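Local coordinates for AT-less polyketide synthase (Streptomyces platensis subsp. rosaceus, PDB 4TKT), which probably catalyses decarboxylative Claisen condensation, extending the polyketide chain as a ketosynthase domain of the isomigrastatin AT-less type I polyketide synthase, at residues Ala576-Thr580 / Ser581-Val585; Val513-Thr517 / Leu518-Val522; Gly477-Arg480 / Asp481-Lys485; Gly20-Asp23 / Leu24-Trp28. All coordinates share one frame; numbering follows the deposited sequence.

How the interactions relate
Along the chain the order is interaction 4, 3, 2, 1. Interaction 4 caps helix 24-32 in the thiolase-like ketosynthase core; the other three lie farther from the chain's centre, around the three-stranded sheet and its helices. Interactions 2 and 3 fall in the RhiE-like linker range and touch, their centres about 12 Å apart: Leu-483 and Arg-484, where the chain leaves helix 469-482, pack on Leu-518, Leu-521 and Val-522 of helix 518-530. Interaction 1 lies about 19 Å from interaction 2 between centres, and strand 509-515 joins them, its Ala-512 touching helix 573-580 and its Val-513 and Val-515 meeting helix 518-530. Interaction 3 is closest to interaction 4, about 17 Å between centres.

Interaction 1 of 4, residues Ala576-Thr580 / Ser581-Val585; sequences AEAWT and SGLAV
Trp-579 and Val-585 meet across a Schellman motif that ends helix 573-580, where Gly-582 takes a positive phi of 123° and the chain folds back over the last turn. Gly-582 N donates to Trp-579 O at 2.9 Å, while Leu-583 N reaches Ala-578 O at 3.1 Å. At these backbone angles a CB has no room beside Ser-581 O, which suits the residue being glycine. With CG opposite the backbone N (chi1 177°), the indole of Trp-579 swings out so that CD1 lies 3.6 Å from Val-585 CG2, which arrives at the ring edge near its plane; the two side chains cross at about a right angle. Leu-583 turns its CD2 to Ala-578 CB, 3.8 Å away, and both residues also touch Phe-559. The indole has a cation-pi partner in Arg-510 and an edge-to-face one in Trp-587. Replacing Trp-579 with an alanine would probably leave Val-585 CG2 without its aromatic edge and deprive Arg-510 and Trp-587 of their ring partner. Hydroxyls brace the same turn: Thr-580 OG1 donates to Ala-576 O at 2.8 Å, and Ser-581 OG, set beside its own backbone N, donates to Glu-577 O at 3.0 Å. That oxygen is gripped twice, Ser-581 N reaching it from the opposite face of the carbonyl plane.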
loop_
_atom_site.group_PDB
_atom_site.type_symbol
_atom_site.label_atom_id
_atom_site.label_comp_id
_atom_site.label_asym_id
_atom_site.label_seq_id
_atom_site.Cartn_x
_atom_site.Cartn_y
_atom_site.Cartn_z
ATOM N N ALA A 576 29.203 -9.268 15.890
ATOM C CA ALA A 576 28.896 -8.135 15.026
ATOM C C ALA A 576 29.979 -7.920 13.977
ATOM O O ALA A 576 29.684 -7.660 12.811
ATOM C CB ALA A 576 28.709 -6.874 15.855
ATOM N N GLU A 577 31.234 -8.025 14.395
ATOM C CA GLU A 577 32.342 -7.815 13.476
ATOM C C GLU A 577 32.398 -8.942 12.452
ATOM O O GLU A 577 32.616 -8.703 11.264
ATOM C CB GLU A 577 33.663 -7.711 14.238
ATOM C CG GLU A 577 34.829 -7.247 13.383
ATOM C CD GLU A 577 36.037 -6.845 14.207
ATOM O OE1 GLU A 577 36.035 -7.090 15.433
ATOM O OE2 GLU A 577 36.988 -6.278 13.629
ATOM N N ALA A 578 32.185 -10.167 12.920
ATOM C CA ALA A 578 32.203 -11.337 12.051
ATOM C C ALA A 578 31.085 -11.259 11.023
ATOM O O ALA A 578 31.286 -11.572 9.851
ATOM C CB ALA A 578 32.080 -12.609 12.869
ATOM N N TRP A 579 29.908 -10.835 11.473
ATOM C CA TRP A 579 28.757 -10.694 10.593
ATOM C C TRP A 579 29.032 -9.660 9.506
ATOM O O TRP A 579 28.749 -9.889 8.334
ATOM C CB TRP A 579 27.511 -10.304 11.390
ATOM C CG TRP A 579 26.314 -10.064 10.524
ATOM C CD1 TRP A 579 25.404 -10.993 10.105
ATOM C CD2 TRP A 579 25.900 -8.815 9.960
ATOM N NE1 TRP A 579 24.448 -10.397 9.318
ATOM C CE2 TRP A 579 24.730 -9.060 9.213
ATOM C CE3 TRP A 579 26.405 -7.511 10.016
ATOM C CZ2 TRP A 579 24.057 -8.052 8.528
ATOM C CZ3 TRP A 579 25.735 -6.511 9.334
ATOM C CH2 TRP A 579 24.575 -6.787 8.599
ATOM N N THR A 580 29.593 -8.526 9.911
ATOM C CA THR A 580 29.952 -7.464 8.980
ATOM C C THR A 580 30.932 -7.974 7.927
ATOM O O THR A 580 30.899 -7.548 6.774
ATOM C CB THR A 580 30.563 -6.263 9.724
ATOM O OG1 THR A 580 29.645 -5.813 10.726
ATOM C CG2 THR A 580 30.858 -5.121 8.767
ATOM N N SER A 581 31.790 -8.907 8.329
ATOM C CA SER A 581 32.773 -9.485 7.423
ATOM C C SER A 581 32.142 -10.457 6.433
ATOM O O SER A 581 32.794 -10.892 5.486
ATOM C CB SER A 581 33.873 -10.193 8.212
ATOM O OG SER A 581 34.582 -9.270 9.016
ATOM N N GLY A 582 30.878 -10.803 6.659
ATOM C CA GLY A 582 30.148 -11.633 5.717
ATOM C C GLY A 582 29.577 -12.917 6.291
ATOM O O GLY A 582 28.863 -13.644 5.601
ATOM N N LEU A 583 29.889 -13.199 7.552
ATOM C CA LEU A 583 29.406 -14.409 8.206
ATOM C C LEU A 583 27.886 -14.409 8.324
ATOM O O LEU A 583 27.292 -13.441 8.798
ATOM C CB LEU A 583 30.034 -14.560 9.593
ATOM C CG LEU A 583 29.536 -15.733 10.444
ATOM C CD1 LEU A 583 29.961 -17.062 9.835
ATOM C CD2 LEU A 583 30.024 -15.613 11.883
ATOM N N ALA A 584 27.261 -15.495 7.883
ATOM C CA ALA A 584 25.821 -15.648 8.029
ATOM C C ALA A 584 25.479 -15.848 9.499
ATOM O O ALA A 584 26.148 -16.604 10.196
ATOM C CB ALA A 584 25.319 -16.812 7.198
ATOM N N VAL A 585 24.445 -15.161 9.972
ATOM C CA VAL A 585 24.077 -15.221 11.382
ATOM C C VAL A 585 22.576 -15.418 11.565
ATOM O O VAL A 585 21.772 -14.677 10.999
ATOM C CB VAL A 585 24.510 -13.942 12.133
ATOM C CG1 VAL A 585 23.920 -13.916 13.537
ATOM C CG2 VAL A 585 26.026 -13.834 12.179
#

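Interaction 2 of 4, residues Val513-Thr517 / Leu518-Val522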
loop_
_atom_site.group_PDB
_atom_site.type_symbol
_atom_site.label_atom_id
_atom_site.label_comp_id
_atom_site.label_asym_id
_atom_site.label_seq_id
_atom_site.Cartn_x
_atom_site.Cartn_y
_atom_site.Cartn_z
ATOM N N VAL A 513 26.741 -1.957 14.683
ATOM C CA VAL A 513 27.213 -1.134 15.789
ATOM C C VAL A 513 26.536 -1.522 17.103
ATOM O O VAL A 513 25.319 -1.701 17.162
ATOM C CB VAL A 513 26.984 0.371 15.507
ATOM C CG1 VAL A 513 25.532 0.641 15.139
ATOM C CG2 VAL A 513 27.414 1.216 16.696
ATOM N N ALA A 514 27.341 -1.668 18.152
ATOM C CA ALA A 514 26.826 -1.971 19.482
ATOM C C ALA A 514 26.589 -0.686 20.272
ATOM O O ALA A 514 27.528 0.049 20.569
ATOM C CB ALA A 514 27.785 -2.883 20.225
ATOM N N VAL A 515 25.330 -0.416 20.605
ATOM C CA VAL A 515 24.977 0.799 21.335
ATOM C C VAL A 515 24.023 0.502 22.489
ATOM O O VAL A 515 23.391 -0.553 22.524
ATOM C CB VAL A 515 24.324 1.850 20.409
ATOM C CG1 VAL A 515 25.350 2.435 19.452
ATOM C CG2 VAL A 515 23.164 1.239 19.644
ATOM N N SER A 516 23.925 1.436 23.429
ATOM C CA SER A 516 23.008 1.288 24.553
ATOM C C SER A 516 22.102 2.509 24.696
ATOM O O SER A 516 21.096 2.464 25.404
ATOM C CB SER A 516 23.781 1.046 25.853
ATOM O OG SER A 516 24.646 2.127 26.149
ATOM N N THR A 517 22.458 3.597 24.018
ATOM C CA THR A 517 21.631 4.801 24.016
ATOM C C THR A 517 21.325 5.251 22.592
ATOM O O THR A 517 22.132 5.059 21.683
ATOM C CB THR A 517 22.303 5.970 24.762
ATOM O OG1 THR A 517 23.371 6.498 23.967
ATOM C CG2 THR A 517 22.840 5.516 26.114
ATOM N N LEU A 518 20.156 5.855 22.408
ATOM C CA LEU A 518 19.731 6.328 21.094
ATOM C C LEU A 518 20.614 7.441 20.507
ATOM O O LEU A 518 20.914 7.407 19.315
ATOM C CB LEU A 518 18.277 6.804 21.148
ATOM C CG LEU A 518 17.671 7.163 19.790
ATOM C CD1 LEU A 518 17.640 5.943 18.884
ATOM C CD2 LEU A 518 16.281 7.752 19.956
ATOM N N PRO A 519 21.023 8.436 21.323
ATOM C CA PRO A 519 21.893 9.459 20.728
ATOM C C PRO A 519 23.225 8.902 20.231
ATOM O O PRO A 519 23.809 9.462 19.304
ATOM C CB PRO A 519 22.118 10.440 21.882
ATOM C CG PRO A 519 20.932 10.270 22.750
ATOM C CD PRO A 519 20.625 8.806 22.693
ATOM N N ALA A 520 23.695 7.819 20.843
ATOM C CA ALA A 520 24.926 7.171 20.407
ATOM C C ALA A 520 24.715 6.473 19.070
ATOM O O ALA A 520 25.585 6.504 18.200
ATOM C CB ALA A 520 25.409 6.180 21.451
ATOM N N LEU A 521 23.555 5.842 18.914
ATOM C CA LEU A 521 23.214 5.168 17.668
ATOM C C LEU A 521 23.106 6.168 16.522
ATOM O O LEU A 521 23.603 5.919 15.425
ATOM C CB LEU A 521 21.908 4.387 17.815
ATOM C CG LEU A 521 21.392 3.696 16.549
ATOM C CD1 LEU A 521 22.449 2.780 15.953
ATOM C CD2 LEU A 521 20.122 2.919 16.844
ATOM N N VAL A 522 22.462 7.302 16.788
ATOM C CA VAL A 522 22.334 8.366 15.799
ATOM C C VAL A 522 23.709 8.862 15.351
ATOM O O VAL A 522 23.935 9.088 14.162
ATOM C CB VAL A 522 21.508 9.550 16.350
ATOM C CG1 VAL A 522 21.484 10.701 15.354
ATOM C CG2 VAL A 522 20.096 9.101 16.676
#
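Val-513 CG1 lies 3.8 Å from Leu-521 CD1, the first touch between the end of strand 509-515 and the helix that follows it. This strand is the middle one of a three-stranded antiparallel sheet, and after a short turn the chain returns as helix 518-530; segments 513-515 and 518-522 run nearly antiparallel, their axes 157° apart. Two residues on, Val-515 presents both branches: CG2, between its backbone N and carbonyl carbon (chi1 -71° to CG1), lies 3.9 Å from Leu-521 CB, while CG1 rests near the backbone of Leu-521 and 4.2 Å from Ala-520 CB. The valine and leucine side chains cross at about a right angle, and Val-462 of strand 460-466 touches both. An alanine in place of Val-515 would probably open a gap beside Leu-521 CB and take away the branch that lies by Ala-520 CB. Past Ser-516, where the chain turns, Thr-517 is the N-cap of the helix. Its OG1 accepts a weak bond from Ala-520 N at 3.4 Å and also lies 3.3 Å from Ala-520 CB. Its carbonyl oxygen takes Leu-521 N at 3.2 Å, an i to i+4 helical bond. The amide of Leu-518 is met from elsewhere, by Ser-490 OG. The chemistry is therefore divided: branched aliphatic carbons pack the strand against Leu-521 and Ala-520 of the helix, while one threonine supplies a carbonyl and, more weakly, a hydroxyl to amides of the first turn.

Interaction 3 of 4, residues Gly477-Arg480 / Asp481-Lys485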
loop_
_atom_site.group_PDB
_atom_site.type_symbol
_atom_site.label_atom_id
_atom_site.label_comp_id
_atom_site.label_asym_id
_atom_site.label_seq_id
_atom_site.Cartn_x
_atom_site.Cartn_y
_atom_site.Cartn_z
ATOM N N GLY A 477 21.727 7.067 6.627
ATOM C CA GLY A 477 21.214 8.420 6.677
ATOM C C GLY A 477 19.719 8.466 6.916
ATOM O O GLY A 477 19.238 9.256 7.728
ATOM N N ARG A 478 18.978 7.615 6.213
ATOM C CA ARG A 478 17.523 7.622 6.315
ATOM C C ARG A 478 17.068 7.077 7.667
ATOM O O ARG A 478 16.051 7.512 8.208
ATOM C CB ARG A 478 16.897 6.822 5.168
ATOM C CG ARG A 478 17.332 7.297 3.785
ATOM C CD ARG A 478 16.191 7.299 2.766
ATOM N NE ARG A 478 15.763 5.955 2.381
ATOM C CZ ARG A 478 14.538 5.475 2.575
ATOM N NH1 ARG A 478 13.609 6.230 3.148
ATOM N NH2 ARG A 478 14.238 4.241 2.193
ATOM N N LEU A 479 17.825 6.130 8.213
ATOM C CA LEU A 479 17.527 5.591 9.535
ATOM C C LEU A 479 17.867 6.620 10.606
ATOM O O LEU A 479 17.155 6.759 11.601
ATOM C CB LEU A 479 18.298 4.294 9.780
ATOM C CG LEU A 479 18.111 3.648 11.155
ATOM C CD1 LEU A 479 16.647 3.336 11.404
ATOM C CD2 LEU A 479 18.955 2.391 11.280
ATOM N N ARG A 480 18.964 7.335 10.390
ATOM C CA ARG A 480 19.374 8.406 11.289
ATOM C C ARG A 480 18.306 9.488 11.361
ATOM O O ARG A 480 17.979 9.980 12.439
ATOM C CB ARG A 480 20.701 9.007 10.830
ATOM C CG ARG A 480 21.070 10.308 11.512
ATOM C CD ARG A 480 21.979 11.127 10.616
ATOM N NE ARG A 480 21.319 11.453 9.356
ATOM C CZ ARG A 480 21.954 11.871 8.265
ATOM N NH1 ARG A 480 23.272 12.008 8.273
ATOM N NH2 ARG A 480 21.270 12.146 7.163
ATOM N N ASP A 481 17.761 9.848 10.203
ATOM C CA ASP A 481 16.741 10.887 10.130
ATOM C C ASP A 481 15.450 10.435 10.798
ATOM O O ASP A 481 14.740 11.237 11.406
ATOM C CB ASP A 481 16.475 11.280 8.675
ATOM C CG ASP A 481 17.677 11.932 8.017
ATOM O OD1 ASP A 481 18.576 12.405 8.747
ATOM O OD2 ASP A 481 17.716 11.977 6.770
ATOM N N ALA A 482 15.151 9.146 10.686
ATOM C CA ALA A 482 13.954 8.593 11.302
ATOM C C ALA A 482 14.067 8.580 12.824
ATOM O O ALA A 482 13.115 8.918 13.526
ATOM C CB ALA A 482 13.691 7.192 10.782
ATOM N N LEU A 483 15.234 8.201 13.334
ATOM C CA LEU A 483 15.413 8.041 14.774
ATOM C C LEU A 483 15.621 9.371 15.490
ATOM O O LEU A 483 15.823 9.404 16.703
ATOM C CB LEU A 483 16.584 7.103 15.063
ATOM C CG LEU A 483 16.365 5.661 14.598
ATOM C CD1 LEU A 483 17.523 4.769 15.021
ATOM C CD2 LEU A 483 15.045 5.127 15.126
ATOM N N ARG A 484 15.569 10.465 14.740
ATOM C CA ARG A 484 15.634 11.792 15.335
ATOM C C ARG A 484 14.236 12.321 15.649
ATOM O O ARG A 484 14.088 13.323 16.348
ATOM C CB ARG A 484 16.370 12.763 14.411
ATOM C CG ARG A 484 17.880 12.596 14.415
ATOM C CD ARG A 484 18.542 13.528 13.412
ATOM N NE ARG A 484 19.996 13.536 13.552
ATOM C CZ ARG A 484 20.828 14.068 12.661
ATOM N NH1 ARG A 484 20.353 14.629 11.558
ATOM N NH2 ARG A 484 22.138 14.031 12.872
ATOM N N LYS A 485 13.213 11.642 15.131
ATOM C CA LYS A 485 11.829 12.052 15.358
ATOM C C LYS A 485 11.454 11.914 16.829
ATOM O O LYS A 485 12.118 11.203 17.583
ATOM C CB LYS A 485 10.867 11.238 14.491
ATOM C CG LYS A 485 11.072 11.405 12.993
ATOM C CD LYS A 485 9.926 10.775 12.213
ATOM C CE LYS A 485 10.280 10.597 10.745
ATOM N NZ LYS A 485 10.696 11.876 10.109
#
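Arg-480 and Asp-481, neighbours in sequence, form a salt bridge in which one carboxylate oxygen takes two donors. Arg-480 NE gives its hydrogen to Asp-481 OD1 at 3.0 Å, from above the carboxylate plane, and Arg-480 NH2 adds a weak bond to the same oxygen at 3.1 Å. The bend at chi3 (61°) folds the guanidinium back so that the two side chains run side by side. NH1 is satisfied elsewhere, in a salt bridge to Asp-526. Arg-484 extends alongside: Arg-480 CD lies over one face of its guanidinium, 3.7 Å from NH2, and the two guanidinium planes are only 11° apart. Asp-481 and Asp-526 probably offset the charge of this arginine pair. Main-chain donors follow the helix pattern: Asp-481 N to Gly-477 O at 2.9 Å, Ala-482 N to Arg-478 O, and Leu-483 N to Leu-479 O at 3.0 Å. Then a type I turn from Ala-482 to Lys-485 leads the chain away. On the apolar side, Leu-479 CD1 meets Leu-483 CG at 4.0 Å. Where helix 469-482 ends, Leu-479 and Leu-483 pack on both helix 493-502 and helix 518-530, and Arg-480 and Arg-484 lie along helix 518-530.

Interaction 4 of 4, residues Gly20-Asp23 / Leu24-Trp28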
loop_
_atom_site.group_PDB
_atom_site.type_symbol
_atom_site.label_atom_id
_atom_site.label_comp_id
_atom_site.label_asym_id
_atom_site.label_seq_id
_atom_site.Cartn_x
_atom_site.Cartn_y
_atom_site.Cartn_z
ATOM N N GLY A 20 1.537 12.714 -4.430
ATOM C CA GLY A 20 2.021 13.644 -3.427
ATOM C C GLY A 20 2.481 12.950 -2.158
ATOM O O GLY A 20 2.755 13.603 -1.153
ATOM N N ALA A 21 2.577 11.624 -2.208
ATOM C CA ALA A 21 2.925 10.842 -1.030
ATOM C C ALA A 21 3.738 9.599 -1.384
ATOM O O ALA A 21 3.176 8.536 -1.648
ATOM C CB ALA A 21 1.673 10.447 -0.282
ATOM N N PRO A 22 5.072 9.733 -1.374
ATOM C CA PRO A 22 6.004 8.641 -1.681
ATOM C C PRO A 22 5.900 7.481 -0.693
ATOM O O PRO A 22 6.296 6.363 -1.019
ATOM C CB PRO A 22 7.380 9.312 -1.581
ATOM C CG PRO A 22 7.111 10.772 -1.739
ATOM C CD PRO A 22 5.776 10.997 -1.106
ATOM N N ASP A 23 5.384 7.752 0.501
ATOM C CA ASP A 23 5.170 6.705 1.495
ATOM C C ASP A 23 3.951 7.014 2.352
ATOM O O ASP A 23 3.358 8.088 2.237
ATOM C CB ASP A 23 6.410 6.521 2.376
ATOM C CG ASP A 23 6.906 7.825 2.979
ATOM O OD1 ASP A 23 6.074 8.657 3.400
ATOM O OD2 ASP A 23 8.138 8.016 3.037
ATOM N N LEU A 24 3.593 6.075 3.221
ATOM C CA LEU A 24 2.370 6.183 4.009
ATOM C C LEU A 24 2.435 7.303 5.044
ATOM O O LEU A 24 1.422 7.942 5.332
ATOM C CB LEU A 24 2.068 4.847 4.693
ATOM C CG LEU A 24 1.590 3.747 3.740
ATOM C CD1 LEU A 24 1.727 2.365 4.361
ATOM C CD2 LEU A 24 0.149 4.006 3.324
ATOM N N ASP A 25 3.622 7.543 5.597
ATOM C CA ASP A 25 3.802 8.615 6.572
ATOM C C ASP A 25 3.465 9.968 5.954
ATOM O O ASP A 25 2.791 10.792 6.572
ATOM C CB ASP A 25 5.234 8.634 7.116
ATOM C CG ASP A 25 5.544 7.439 7.999
ATOM O OD1 ASP A 25 4.598 6.802 8.511
ATOM O OD2 ASP A 25 6.741 7.139 8.187
ATOM N N THR A 26 3.943 10.191 4.734
ATOM C CA THR A 26 3.641 11.420 4.012
ATOM C C THR A 26 2.162 11.472 3.664
ATOM O O THR A 26 1.535 12.532 3.714
ATOM C CB THR A 26 4.469 11.538 2.725
ATOM O OG1 THR A 26 5.860 11.430 3.042
ATOM C CG2 THR A 26 4.211 12.872 2.047
ATOM N N PHE A 27 1.612 10.311 3.320
ATOM C CA PHE A 27 0.210 10.202 2.945
ATOM C C PHE A 27 -0.688 10.656 4.086
ATOM O O PHE A 27 -1.685 11.341 3.867
ATOM C CB PHE A 27 -0.117 8.766 2.530
ATOM C CG PHE A 27 -1.502 8.590 1.974
ATOM C CD1 PHE A 27 -1.978 9.432 0.984
ATOM C CD2 PHE A 27 -2.320 7.568 2.428
ATOM C CE1 PHE A 27 -3.248 9.267 0.466
ATOM C CE2 PHE A 27 -3.589 7.397 1.912
ATOM C CZ PHE A 27 -4.054 8.249 0.932
ATOM N N TRP A 28 -0.317 10.291 5.309
ATOM C CA TRP A 28 -1.066 10.719 6.483
ATOM C C TRP A 28 -0.966 12.225 6.684
ATOM O O TRP A 28 -1.944 12.877 7.049
ATOM C CB TRP A 28 -0.578 9.999 7.740
ATOM C CG TRP A 28 -1.219 10.526 8.987
ATOM C CD1 TRP A 28 -0.603 11.188 10.008
ATOM C CD2 TRP A 28 -2.607 10.459 9.332
ATOM N NE1 TRP A 28 -1.521 11.527 10.973
ATOM C CE2 TRP A 28 -2.759 11.090 10.581
ATOM C CE3 TRP A 28 -3.737 9.918 8.707
ATOM C CZ2 TRP A 28 -3.994 11.199 11.219
ATOM C CZ3 TRP A 28 -4.963 10.026 9.342
ATOM C CH2 TRP A 28 -5.081 10.662 10.585
#
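Asp-23 OD1 takes two hydrogen bonds from Thr-26, one from the hydroxyl and one from the amide. Thr-26 N donates at 2.9 Å, nearly along the C-O axis of the carboxylate and fairly straight (161°); Thr-26 OG1 donates at 2.8 Å from the syn side, out of the carboxylate plane. Asp-23 can reach both because its CG sits between its own backbone N and carbonyl carbon (chi1 52°), which turns the carboxylate back over the first helical turn; the two side chains cross at about a right angle. Asp-23 O in turn receives Phe-27 N at 3.0 Å. Asp-23 is thus the N-cap of helix 24-32, which follows strand 9-17 in the thiolase-like ketosynthase core, and its negative charge probably interacts favourably with the amide end of the helix. The apolar contacts lie on the approach to the cap. Ala-21 CB packs 3.7 Å from Phe-27 CB, while Thr-26 CG2, pointing opposite its backbone N, meets Pro-22 CD at 4.0 Å. Apart from these, Thr-26 CG2 also lies 3.6 Å from the carbonyl oxygen of Gly-20. The Phe-27 ring also meets Tyr-18, with Ala-372 and Leu-376 of helix 366-380 touching its side chain.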